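Antifreeze protein (Marinomonas primoryensis, PDB 3P4G) binds ice, apparently through clathrate-like waters anchored on its surface, using a right-handed beta-helix that carries calcium ions, and thereby acts as a hyperactive antifreeze. Local coordinates at residues N45-L50 with N64-L69; G170-G175 with G191-D196; G225-N230 with A248-S253; L261-E266 with D278-K283. One frame throughout, in Å; residues are numbered along the deposited sequence. Where two conformers were deposited one is given.

Contact 1. Residues N45-L50 with N64-L69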
loop_
_atom_site.group_PDB
_atom_site.type_symbol
_atom_site.label_atom_id
_atom_site.label_comp_id
_atom_site.label_asym_id
_atom_site.label_seq_id
_atom_site.Cartn_x
_atom_site.Cartn_y
_atom_site.Cartn_z
ATOM N N ASN A 45 -28.845 -4.384 -11.596
ATOM C CA ASN A 45 -28.072 -3.211 -11.160
ATOM C C ASN A 45 -28.754 -2.464 -9.985
ATOM O O ASN A 45 -29.993 -2.589 -9.750
ATOM C CB ASN A 45 -27.804 -2.294 -12.352
ATOM C CG ASN A 45 -27.029 -2.999 -13.483
ATOM O OD1 ASN A 45 -25.994 -3.609 -13.244
ATOM N ND2 ASN A 45 -27.530 -2.904 -14.718
ATOM N N VAL A 46 -27.930 -1.723 -9.241
ATOM C CA VAL A 46 -28.400 -0.761 -8.263
ATOM C C VAL A 46 -28.443 0.645 -8.890
ATOM O O VAL A 46 -27.409 1.233 -9.179
ATOM C CB VAL A 46 -27.532 -0.811 -6.978
ATOM C CG1 VAL A 46 -27.805 0.380 -6.029
ATOM C CG2 VAL A 46 -27.743 -2.145 -6.261
ATOM N N SER A 47 -29.653 1.196 -9.076
ATOM C CA SER A 47 -29.811 2.482 -9.730
ATOM C C SER A 47 -30.482 3.484 -8.839
ATOM O O SER A 47 -30.922 4.515 -9.335
ATOM C CB SER A 47 -30.633 2.337 -11.015
ATOM O OG SER A 47 -30.077 1.326 -11.830
ATOM N N ALA A 48 -30.549 3.201 -7.534
ATOM C CA ALA A 48 -30.956 4.237 -6.547
ATOM C C ALA A 48 -30.156 4.022 -5.284
ATOM O O ALA A 48 -29.467 3.020 -5.136
ATOM C CB ALA A 48 -32.447 4.149 -6.213
ATOM N N THR A 49 -30.272 4.959 -4.356
ATOM C CA THR A 49 -29.574 4.801 -3.101
ATOM C C THR A 49 -30.119 3.549 -2.374
ATOM O O THR A 49 -31.316 3.225 -2.438
ATOM C CB THR A 49 -29.674 6.054 -2.200
ATOM O OG1 THR A 49 -31.047 6.360 -1.973
ATOM C CG2 THR A 49 -28.987 7.242 -2.876
ATOM N N LEU A 50 -29.209 2.854 -1.704
ATOM C CA LEU A 50 -29.514 1.628 -0.987
ATOM C C LEU A 50 -28.857 1.793 0.380
ATOM O O LEU A 50 -27.642 1.896 0.499
ATOM C CB LEU A 50 -28.956 0.395 -1.746
ATOM C CG LEU A 50 -29.540 -0.977 -1.388
ATOM C CD1 LEU A 50 -29.142 -2.004 -2.470
ATOM C CD2 LEU A 50 -29.039 -1.397 -0.006
ATOM N N ASN A 64 -24.062 -3.914 -11.206
ATOM C CA ASN A 64 -23.193 -2.782 -10.848
ATOM C C ASN A 64 -23.857 -1.900 -9.807
ATOM O O ASN A 64 -25.092 -1.788 -9.780
ATOM C CB ASN A 64 -22.935 -1.904 -12.092
ATOM C CG ASN A 64 -22.320 -2.678 -13.215
ATOM O OD1 ASN A 64 -21.382 -3.445 -12.999
ATOM N ND2 ASN A 64 -22.823 -2.459 -14.452
ATOM N N VAL A 65 -23.054 -1.268 -8.963
ATOM C CA VAL A 65 -23.539 -0.124 -8.200
ATOM C C VAL A 65 -23.316 1.083 -9.104
ATOM O O VAL A 65 -22.155 1.488 -9.386
ATOM C CB VAL A 65 -22.782 0.041 -6.857
ATOM C CG1 VAL A 65 -23.261 1.313 -6.104
ATOM C CG2 VAL A 65 -22.929 -1.234 -6.050
ATOM N N GLU A 66 -24.419 1.662 -9.547
ATOM C CA GLU A 66 -24.343 2.712 -10.557
ATOM C C GLU A 66 -24.002 4.103 -9.972
ATOM O O GLU A 66 -24.116 4.339 -8.762
ATOM C CB GLU A 66 -25.621 2.744 -11.369
ATOM C CG GLU A 66 -25.791 1.501 -12.262
ATOM C CD GLU A 66 -27.061 1.541 -13.082
ATOM O OE1 GLU A 66 -27.880 2.484 -12.940
ATOM O OE2 GLU A 66 -27.232 0.623 -13.898
ATOM N N ASP A 67 -23.565 5.005 -10.860
ATOM C CA ASP A 67 -23.300 6.405 -10.541
ATOM C C ASP A 67 -24.615 7.180 -10.328
ATOM O O ASP A 67 -24.983 8.047 -11.131
ATOM C CB ASP A 67 -22.508 7.027 -11.700
ATOM C CG ASP A 67 -21.883 8.381 -11.359
ATOM O OD1 ASP A 67 -22.006 8.873 -10.218
ATOM O OD2 ASP A 67 -21.265 8.962 -12.278
ATOM N N VAL A 68 -25.322 6.841 -9.247
ATOM C CA VAL A 68 -26.575 7.501 -8.866
ATOM C C VAL A 68 -26.317 8.951 -8.447
ATOM O O VAL A 68 -25.426 9.202 -7.663
ATOM C CB VAL A 68 -27.242 6.707 -7.704
ATOM C CG1 VAL A 68 -28.564 7.347 -7.276
ATOM C CG2 VAL A 68 -27.459 5.254 -8.171
ATOM N N LEU A 69 -27.093 9.893 -8.989
ATOM C CA LEU A 69 -26.908 11.294 -8.643
ATOM C C LEU A 69 -27.188 11.507 -7.160
ATOM O O LEU A 69 -28.314 11.307 -6.717
ATOM C CB LEU A 69 -27.801 12.207 -9.504
ATOM C CG LEU A 69 -27.620 13.698 -9.160
ATOM C CD1 LEU A 69 -26.191 14.177 -9.514
ATOM C CD2 LEU A 69 -28.693 14.515 -9.867
#

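Contact 2. Residues G170-G175 with G191-D196. With CA (calcium ion), chain L; CA (calcium ion), chain K; CA (calcium ion), chain M.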
loop_
_atom_site.group_PDB
_atom_site.type_symbol
_atom_site.label_atom_id
_atom_site.label_comp_id
_atom_site.label_asym_id
_atom_site.label_seq_id
_atom_site.Cartn_x
_atom_site.Cartn_y
_atom_site.Cartn_z
ATOM N N GLY A 170 -1.390 5.820 -7.971
ATOM C CA GLY A 170 -1.871 6.848 -7.053
ATOM C C GLY A 170 -1.021 6.967 -5.788
ATOM O O GLY A 170 0.174 6.577 -5.772
ATOM N N ILE A 171 -1.595 7.572 -4.748
ATOM C CA ILE A 171 -0.869 7.792 -3.502
ATOM C C ILE A 171 -1.464 6.906 -2.398
ATOM O O ILE A 171 -2.642 7.088 -2.012
ATOM C CB ILE A 171 -0.907 9.310 -3.073
ATOM C CG1 ILE A 171 -0.141 10.151 -4.104
ATOM C CG2 ILE A 171 -0.217 9.468 -1.741
ATOM C CD1 ILE A 171 -0.345 11.632 -4.029
ATOM N N VAL A 172 -0.659 5.956 -1.917
ATOM C CA VAL A 172 -1.025 5.066 -0.796
ATOM C C VAL A 172 -0.436 5.650 0.498
ATOM O O VAL A 172 0.774 5.950 0.568
ATOM C CB VAL A 172 -0.451 3.646 -1.030
ATOM C CG1 VAL A 172 -0.587 2.746 0.209
ATOM C CG2 VAL A 172 -1.112 2.993 -2.219
ATOM N N ASN A 173 -1.302 5.849 1.486
ATOM C CA ASN A 173 -0.883 6.321 2.790
ATOM C C ASN A 173 -1.417 5.370 3.840
ATOM O O ASN A 173 -2.622 5.258 4.048
ATOM C CB ASN A 173 -1.402 7.676 3.110
ATOM C CG ASN A 173 -0.566 8.344 4.205
ATOM O OD1 ASN A 173 -0.365 7.828 5.380
ATOM N ND2 ASN A 173 0.049 9.452 3.790
ATOM N N MET A 174 -0.503 4.689 4.488
ATOM C CA MET A 174 -0.918 3.671 5.431
ATOM C C MET A 174 -1.214 4.197 6.790
ATOM O O MET A 174 -1.790 3.468 7.623
ATOM C CB MET A 174 0.145 2.563 5.485
ATOM C CG MET A 174 0.337 1.851 4.117
ATOM S SD MET A 174 -1.177 1.101 3.438
ATOM C CE MET A 174 -1.517 -0.238 4.628
ATOM N N GLY A 175 -0.854 5.447 7.036
ATOM C CA GLY A 175 -1.276 6.120 8.270
ATOM C C GLY A 175 -0.561 5.574 9.512
ATOM O O GLY A 175 0.469 4.860 9.422
ATOM N N GLY A 191 3.289 7.275 -8.652
ATOM C CA GLY A 191 2.763 6.525 -7.471
ATOM C C GLY A 191 3.637 6.756 -6.262
ATOM O O GLY A 191 4.861 7.026 -6.385
ATOM N N LYS A 192 3.031 6.635 -5.076
ATOM C CA LYS A 192 3.754 6.748 -3.813
ATOM C C LYS A 192 3.220 5.743 -2.837
ATOM O O LYS A 192 1.995 5.488 -2.807
ATOM C CB LYS A 192 3.581 8.134 -3.209
ATOM C CG LYS A 192 4.059 9.234 -4.165
ATOM C CD LYS A 192 4.218 10.575 -3.446
ATOM C CE LYS A 192 4.344 11.702 -4.472
ATOM N NZ LYS A 192 5.540 11.538 -5.375
ATOM N N VAL A 193 4.098 5.247 -1.961
ATOM C CA VAL A 193 3.641 4.423 -0.815
ATOM C C VAL A 193 4.303 5.045 0.386
ATOM O O VAL A 193 5.525 5.030 0.490
ATOM C CB VAL A 193 3.996 2.932 -0.900
ATOM C CG1 VAL A 193 3.639 2.177 0.454
ATOM C CG2 VAL A 193 3.254 2.285 -2.050
ATOM N N LEU A 194 3.459 5.627 1.252
ATOM C CA LEU A 194 3.888 6.314 2.475
ATOM C C LEU A 194 3.405 5.468 3.628
ATOM O O LEU A 194 2.190 5.322 3.828
ATOM C CB LEU A 194 3.243 7.733 2.477
ATOM C CG LEU A 194 3.409 8.487 1.151
ATOM C CD1 LEU A 194 2.655 9.883 1.212
ATOM C CD2 LEU A 194 4.892 8.683 0.846
ATOM N N LEU A 195 4.346 4.868 4.361
ATOM C CA LEU A 195 4.007 3.915 5.450
ATOM C C LEU A 195 3.687 4.681 6.748
ATOM O O LEU A 195 2.969 4.178 7.648
ATOM C CB LEU A 195 5.123 2.846 5.610
ATOM C CG LEU A 195 5.490 2.117 4.335
ATOM C CD1 LEU A 195 6.748 1.236 4.609
ATOM C CD2 LEU A 195 4.338 1.223 3.820
ATOM N N ASP A 196 4.190 5.913 6.804
ATOM C CA ASP A 196 3.917 6.880 7.885
ATOM C C ASP A 196 4.430 6.389 9.275
ATOM O O ASP A 196 5.338 5.547 9.355
ATOM C CB ASP A 196 2.425 7.211 7.878
ATOM C CG ASP A 196 2.137 8.655 8.357
ATOM O OD1 ASP A 196 1.181 9.272 7.907
ATOM O OD2 ASP A 196 2.919 9.195 9.142
HETATM CA CA CA L . 2.210 3.097 9.600
HETATM CA CA CA K . -2.438 2.317 9.547
HETATM CA CA CA M . 6.985 3.825 9.670
#

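Contact 3. Residues G225-N230 with A248-S253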
loop_
_atom_site.group_PDB
_atom_site.type_symbol
_atom_site.label_atom_id
_atom_site.label_comp_id
_atom_site.label_asym_id
_atom_site.label_seq_id
_atom_site.Cartn_x
_atom_site.Cartn_y
_atom_site.Cartn_z
ATOM N N GLY A 225 12.595 -5.353 -7.828
ATOM C CA GLY A 225 12.935 -4.883 -9.165
ATOM C C GLY A 225 13.905 -3.724 -9.077
ATOM O O GLY A 225 14.616 -3.609 -8.089
ATOM N N LYS A 226 13.953 -2.918 -10.141
ATOM C CA LYS A 226 14.926 -1.843 -10.270
ATOM C C LYS A 226 14.380 -0.653 -9.541
ATOM O O LYS A 226 13.164 -0.583 -9.334
ATOM C CB LYS A 226 15.112 -1.460 -11.740
ATOM C CG LYS A 226 15.571 -2.648 -12.589
ATOM C CD LYS A 226 15.699 -2.271 -14.066
ATOM C CE LYS A 226 16.176 -3.484 -14.882
ATOM N NZ LYS A 226 14.953 -4.217 -15.389
ATOM N N VAL A 227 15.265 0.283 -9.182
ATOM C CA VAL A 227 14.838 1.525 -8.534
ATOM C C VAL A 227 15.391 2.653 -9.391
ATOM O O VAL A 227 16.617 2.745 -9.595
ATOM C CB VAL A 227 15.436 1.676 -7.113
ATOM C CG1 VAL A 227 15.072 3.054 -6.466
ATOM C CG2 VAL A 227 14.935 0.493 -6.206
ATOM N N SER A 228 14.497 3.508 -9.876
ATOM C CA SER A 228 14.929 4.792 -10.399
ATOM C C SER A 228 14.376 5.945 -9.551
ATOM O O SER A 228 14.808 7.062 -9.766
ATOM C CB SER A 228 14.490 4.996 -11.862
ATOM O OG SER A 228 13.061 5.065 -11.948
ATOM N N GLY A 229 13.403 5.690 -8.659
ATOM C CA GLY A 229 12.721 6.772 -7.927
ATOM C C GLY A 229 13.373 6.986 -6.549
ATOM O O GLY A 229 14.596 6.845 -6.403
ATOM N N ASN A 230 12.582 7.286 -5.537
ATOM C CA ASN A 230 13.157 7.690 -4.256
ATOM C C ASN A 230 12.708 6.767 -3.165
ATOM O O ASN A 230 11.551 6.383 -3.123
ATOM C CB ASN A 230 12.733 9.109 -3.909
ATOM C CG ASN A 230 13.214 10.116 -4.922
ATOM O OD1 ASN A 230 12.482 11.047 -5.289
ATOM N ND2 ASN A 230 14.428 9.946 -5.388
ATOM N N ALA A 248 20.972 5.716 -12.032
ATOM C CA ALA A 248 21.687 6.905 -11.575
ATOM C C ALA A 248 20.802 7.988 -10.937
ATOM O O ALA A 248 21.260 8.696 -10.040
ATOM C CB ALA A 248 22.491 7.518 -12.728
ATOM N N GLU A 249 19.547 8.115 -11.391
ATOM C CA GLU A 249 18.634 9.183 -10.874
ATOM C C GLU A 249 17.938 8.833 -9.543
ATOM O O GLU A 249 17.220 9.659 -8.967
ATOM C CB GLU A 249 17.560 9.538 -11.939
ATOM C CG GLU A 249 16.642 8.363 -12.300
ATOM C CD GLU A 249 17.096 7.555 -13.489
ATOM O OE1 GLU A 249 18.289 7.203 -13.622
ATOM O OE2 GLU A 249 16.239 7.229 -14.333
ATOM N N ALA A 250 18.101 7.592 -9.095
ATOM C CA ALA A 250 17.488 7.148 -7.879
ATOM C C ALA A 250 18.127 7.860 -6.680
ATOM O O ALA A 250 19.310 8.205 -6.704
ATOM C CB ALA A 250 17.688 5.670 -7.719
ATOM N N ASN A 251 17.331 8.056 -5.625
ATOM C CA ASN A 251 17.869 8.543 -4.353
ATOM C C ASN A 251 17.383 7.672 -3.221
ATOM O O ASN A 251 16.178 7.503 -3.057
ATOM C CB ASN A 251 17.427 9.984 -4.087
ATOM C CG ASN A 251 18.114 10.570 -2.881
ATOM O OD1 ASN A 251 17.811 10.196 -1.755
ATOM N ND2 ASN A 251 19.071 11.462 -3.107
ATOM N N ILE A 252 18.318 7.114 -2.461
ATOM C CA ILE A 252 17.936 6.277 -1.294
ATOM C C ILE A 252 18.526 6.943 -0.086
ATOM O O ILE A 252 19.764 6.957 0.065
ATOM C CB ILE A 252 18.440 4.804 -1.427
ATOM C CG1 ILE A 252 17.841 4.165 -2.676
ATOM C CG2 ILE A 252 18.031 3.949 -0.177
ATOM C CD1 ILE A 252 18.476 2.813 -3.091
ATOM N N SER A 253 17.645 7.471 0.770
ATOM C CA SER A 253 18.077 8.127 1.987
ATOM C C SER A 253 17.492 7.383 3.195
ATOM O O SER A 253 16.270 7.142 3.256
ATOM C CB SER A 253 17.627 9.566 1.929
ATOM O OG SER A 253 18.373 10.223 0.920
HETATM O O HOH W 1 14.931 10.192 -8.008
#

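Contact 4. Residues L261-E266 with D278-K283. With CA (calcium ion), chain Q; CA (calcium ion), chain P.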
loop_
_atom_site.group_PDB
_atom_site.type_symbol
_atom_site.label_atom_id
_atom_site.label_comp_id
_atom_site.label_asym_id
_atom_site.label_seq_id
_atom_site.Cartn_x
_atom_site.Cartn_y
_atom_site.Cartn_z
ATOM N N LEU A 261 21.322 -0.659 4.462
ATOM C CA LEU A 261 20.939 -0.740 3.044
ATOM C C LEU A 261 21.652 -1.934 2.418
ATOM O O LEU A 261 22.870 -2.046 2.450
ATOM C CB LEU A 261 21.328 0.553 2.308
ATOM C CG LEU A 261 21.103 0.484 0.786
ATOM C CD1 LEU A 261 19.609 0.299 0.452
ATOM C CD2 LEU A 261 21.565 1.846 0.213
ATOM N N ILE A 262 20.862 -2.853 1.912
ATOM C CA ILE A 262 21.374 -3.985 1.144
ATOM C C ILE A 262 21.067 -3.813 -0.312
ATOM O O ILE A 262 19.910 -3.711 -0.707
ATOM C CB ILE A 262 20.799 -5.311 1.660
ATOM C CG1 ILE A 262 21.246 -5.501 3.118
ATOM C CG2 ILE A 262 21.369 -6.554 0.861
ATOM C CD1 ILE A 262 20.412 -6.430 3.799
ATOM N N VAL A 263 22.129 -3.813 -1.116
ATOM C CA VAL A 263 21.970 -3.611 -2.561
ATOM C C VAL A 263 22.528 -4.835 -3.227
ATOM O O VAL A 263 23.741 -5.110 -3.163
ATOM C CB VAL A 263 22.577 -2.242 -3.032
ATOM C CG1 VAL A 263 23.671 -1.825 -2.177
ATOM C CG2 VAL A 263 23.000 -2.204 -4.454
ATOM N N GLU A 264 21.650 -5.569 -3.918
ATOM C CA GLU A 264 22.076 -6.859 -4.448
ATOM C C GLU A 264 22.642 -6.805 -5.888
ATOM O O GLU A 264 23.154 -7.809 -6.384
ATOM C CB GLU A 264 20.923 -7.858 -4.372
ATOM C CG GLU A 264 20.403 -8.087 -2.959
ATOM C CD GLU A 264 19.333 -9.188 -2.883
ATOM O OE1 GLU A 264 19.052 -9.848 -3.894
ATOM O OE2 GLU A 264 18.761 -9.407 -1.789
ATOM N N HIS A 265 22.512 -5.656 -6.563
ATOM C CA HIS A 265 22.885 -5.541 -7.978
ATOM C C HIS A 265 23.672 -4.218 -8.203
ATOM O O HIS A 265 24.309 -3.707 -7.258
ATOM C CB HIS A 265 21.591 -5.717 -8.833
ATOM C CG HIS A 265 21.858 -6.289 -10.187
ATOM N ND1 HIS A 265 22.379 -5.536 -11.226
ATOM C CD2 HIS A 265 21.773 -7.560 -10.651
ATOM C CE1 HIS A 265 22.571 -6.319 -12.281
ATOM N NE2 HIS A 265 22.167 -7.539 -11.973
ATOM N N GLU A 266 23.672 -3.685 -9.416
ATOM C CA GLU A 266 24.380 -2.448 -9.736
ATOM C C GLU A 266 23.872 -1.295 -8.898
ATOM O O GLU A 266 22.676 -1.194 -8.615
ATOM C CB GLU A 266 24.194 -2.092 -11.225
ATOM C CG GLU A 266 24.922 -3.032 -12.152
ATOM C CD GLU A 266 24.528 -2.871 -13.601
ATOM O OE1 GLU A 266 24.199 -1.756 -14.032
ATOM O OE2 GLU A 266 24.572 -3.889 -14.302
ATOM N N ASP A 278 25.225 3.758 10.192
ATOM C CA ASP A 278 24.612 3.200 8.988
ATOM C C ASP A 278 25.546 2.213 8.268
ATOM O O ASP A 278 26.783 2.439 8.151
ATOM C CB ASP A 278 24.190 4.339 8.076
ATOM C CG ASP A 278 23.202 5.289 8.764
ATOM O OD1 ASP A 278 22.053 4.878 9.066
ATOM O OD2 ASP A 278 23.594 6.439 9.037
ATOM N N SER A 279 24.918 1.151 7.735
ATOM C CA SER A 279 25.586 0.027 7.075
ATOM C C SER A 279 25.084 -0.196 5.670
ATOM O O SER A 279 23.883 -0.063 5.397
ATOM C CB SER A 279 25.367 -1.301 7.852
ATOM O OG SER A 279 25.802 -1.205 9.211
ATOM N N ILE A 280 26.010 -0.537 4.799
ATOM C CA ILE A 280 25.624 -0.849 3.412
ATOM C C ILE A 280 26.320 -2.137 3.012
ATOM O O ILE A 280 27.521 -2.310 3.267
ATOM C CB ILE A 280 25.888 0.331 2.417
ATOM C CG1 ILE A 280 25.282 0.017 1.031
ATOM C CG2 ILE A 280 27.413 0.675 2.240
ATOM C CD1 ILE A 280 25.458 1.131 -0.004
ATOM N N TYR A 281 25.590 -3.005 2.295
ATOM C CA TYR A 281 26.152 -4.236 1.797
ATOM C C TYR A 281 26.034 -4.181 0.278
ATOM O O TYR A 281 24.936 -4.152 -0.254
ATOM C CB TYR A 281 25.322 -5.414 2.323
ATOM C CG TYR A 281 25.781 -6.792 1.896
ATOM C CD1 TYR A 281 27.114 -7.037 1.499
ATOM C CD2 TYR A 281 24.896 -7.884 1.964
ATOM C CE1 TYR A 281 27.535 -8.292 1.129
ATOM C CE2 TYR A 281 25.324 -9.182 1.570
ATOM C CZ TYR A 281 26.641 -9.365 1.173
ATOM O OH TYR A 281 27.088 -10.630 0.776
ATOM N N LEU A 282 27.176 -4.154 -0.383
ATOM C CA LEU A 282 27.257 -4.105 -1.853
ATOM C C LEU A 282 27.507 -5.521 -2.332
ATOM O O LEU A 282 28.655 -5.901 -2.607
ATOM C CB LEU A 282 28.421 -3.208 -2.278
ATOM C CG LEU A 282 28.349 -1.736 -1.806
ATOM C CD1 LEU A 282 29.647 -0.961 -2.090
ATOM C CD2 LEU A 282 27.164 -1.020 -2.490
ATOM N N LYS A 283 26.441 -6.305 -2.440
ATOM C CA LYS A 283 26.605 -7.746 -2.707
ATOM C C LYS A 283 27.131 -7.992 -4.132
ATOM O O LYS A 283 27.755 -9.028 -4.411
ATOM C CB LYS A 283 25.256 -8.421 -2.527
ATOM C CG LYS A 283 25.217 -9.946 -2.684
ATOM C CD LYS A 283 23.919 -10.466 -2.016
ATOM C CE LYS A 283 24.113 -11.897 -1.534
ATOM N NZ LYS A 283 24.098 -12.890 -2.672
HETATM CA CA CA Q . 25.424 7.892 9.312
HETATM CA CA CA P . 20.730 6.761 9.434
HETATM O O HOH W 2 25.868 8.065 6.959
HETATM O O HOH W 3 26.054 10.081 10.283
#

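Contact 1. Residues N45-L50 with N64-L69
V46 and V65 form a single backbone bridge between two loops that run roughly the same way, with directions 35° apart. V46 supplies both bonds: its N donates to N64 O at 2.9 Å, and its O accepts from E66 N at 3.0 Å.

An asparagine pair adds to the bridge. N45 and N64 lie side by side with their amide planes only 9° apart, because the two side chains share almost the same torsions: in each, CG stands beside its own backbone N (chi1 -59° in N45). N45 OD1 takes N64 N on a lone pair at 2.8 Å. Asparagine suits the place because a short amide can reach the backbone of the next coil.

The extended chain of E66 crosses N45 at about a right angle and brings OE2 to 3.4 Å from N45 CB. Its OE1 lies near S47 OG, but the position of that hydroxyl is doubtful.

V68 makes the apolar contact, with CG2 3.6 Å from S47 C and CG1 near A48 CA. A branched side chain covers the turning backbone here, just after an inverse gamma turn centred on D67.

The two loops follow strands 39-42 and 58-61 and lead to strands 50-51 and 77-78. Y28 on the preceding coil bonds to the backbones of N45 and S47, D91 N donates to N64 OD1, and L77 packs against V65.

Contact 2. Residues G170-G175 with G191-D196
L194 sits between V172 and M174 in the hydrogen bonding, its N donating to V172 O at 2.8 Å and its O accepting from M174 N. K192 does the same one step earlier: its N bonds to G170 O and its O accepts from V172 N. The two strands are parallel, with axes 4.7 Å apart and 9° between them. CA-H groups add weaker contacts to the same carbonyls, the shortest being G191 CA to G170 O at 3.1 Å; glycine suits this position because a side chain would crowd that carbonyl.

On the buried face V172 CB meets V193 CG2 at 4.1 Å. M174 and L195 lie side by side, pointing the same way, with CG and CD2 in contact. Beyond CG, M174 bends at chi2 and chi3, turning its end away from segment 191-196, and this unbranched, apolar chain packs on L162 and V181. V172 also meets L162, while V193 and L195 meet V181, both from the opposite wall of the right-handed beta-helix.

On the outer face L194 CD1 touches N173 ND2 at 3.7 Å. N173 CG, anti to the backbone N (chi1 -159°), stands beside the carbonyl carbon, toward the residues that follow, and OD1 there takes G175 N on a lone pair in an Asx turn that shapes the start of the calcium loop.

G175 O at 2.5 Å and L195 O at 2.4 Å share one calcium ion, whose site D177, D179, T197 and D200 complete, D179 and D200 with carboxylate oxygens. M174 O and D196 O each bind the calcium ion of an adjoining site.

Contact 3. Residues G225-N230 with A248-S253
The amide groups of N230 and N251 stand nearly perpendicular in the conformer described, their planes 78° apart, and their side chains meet at a slant; N251 adopts two conformers, which makes its amide orientation less certain. N230 ND2 comes to 3.3 Å from N251 CB, so the nitrogen of one amide rests on the aliphatic carbon of the other residue. A water, weakly bonded to the same ND2 at 2.7 Å and unusually close to E249 O, appears to bridge the two segments. The carboxylate of E249 lies against S228 CB, with OE2 3.8 Å away. E249 CG sits between the backbone N and the carbonyl carbon (chi1 62°), close to S228 O.

One direct hydrogen bond joins the backbones, from N251 N to G229 O at 3.1 Å. A250 CA contributes CA-H contacts to both S228 O and G229 O. Its small methyl suits this close approach, since CB can still pack on V227 CG1 at 3.9 Å inside the coil.

V227 and I252 both reach V242 in the interior. This is the corner of a parallel beta-helix, where loops of adjacent coils stack before strands 230-232 and 251-253 begin their parallel pairing at N230 and N251.

Contact 4. Residues L261-E266 with D278-K283
L261 and I280 pair in one parallel wall of the beta-helix near its C-terminal end, where strand 260-263, over its part 261-263, and strand 279-282 run 8° apart. Four backbone hydrogen bonds hold them, from L261 N to S279 O at 2.8 Å through to K283 N to V263 O at the far end.

Inside the helix the aliphatic residues interlock. L261 and I280 lie side by side, with CD2 and CD1 4.0 Å apart. V263 CG1 meets L282 CD2 at 3.6 Å and also touches I280 CG1. The chi1 of V263, 28°, places CG1 short of a staggered position and only 3.3 Å from Y281 O, consistent with tight, perhaps strained, packing. Branched side chains suit this interior because they fill it without polar groups, and I306 of the next strand covers I280 and L282.

On the other face I262 CG2 comes to 3.9 Å from Y281 CD2, approaching the ring obliquely. K283 CB lies over one face of that ring, offset toward its rim. K283 CD packs near E264 CG, while the E264 carboxylate pairs with R241 in a salt bridge and with Q243, its OE1 6.0 Å from K283 NZ.

At the start of the second strand D278 spans two calcium ions. OD1 binds one at 2.3 Å and OD2 the other at 2.4 Å; E304 and two waters help to complete the second site. Sharing one carboxylate would probably let both cations neutralise its negative charge, and it ties the sheet pairing to the metal row, consistent with the protein's calcium dependence.

In the fold
The four contacts follow one another along the chain in the order 1, 2, 3, 4, each joining neighbouring coils of the same right-handed beta-helix. Contact 1 lies near the N-terminal end, about 30 Å between centres from contact 2 and about 52 Å from contact 4. Contacts 2 and 3 both reach the wall that includes strands 171-173, 192-194, 230-232 and 251-253; their centres are about 17 Å apart. Contact 4 belongs to the other wall, yet touches contact 3 across the interior, I252 CG2 to L261 CD1 at 4.0 Å. Backbone pairing recurs in all four contacts, and calcium ligands lie in contacts 2 and 4, along an elongated solenoid.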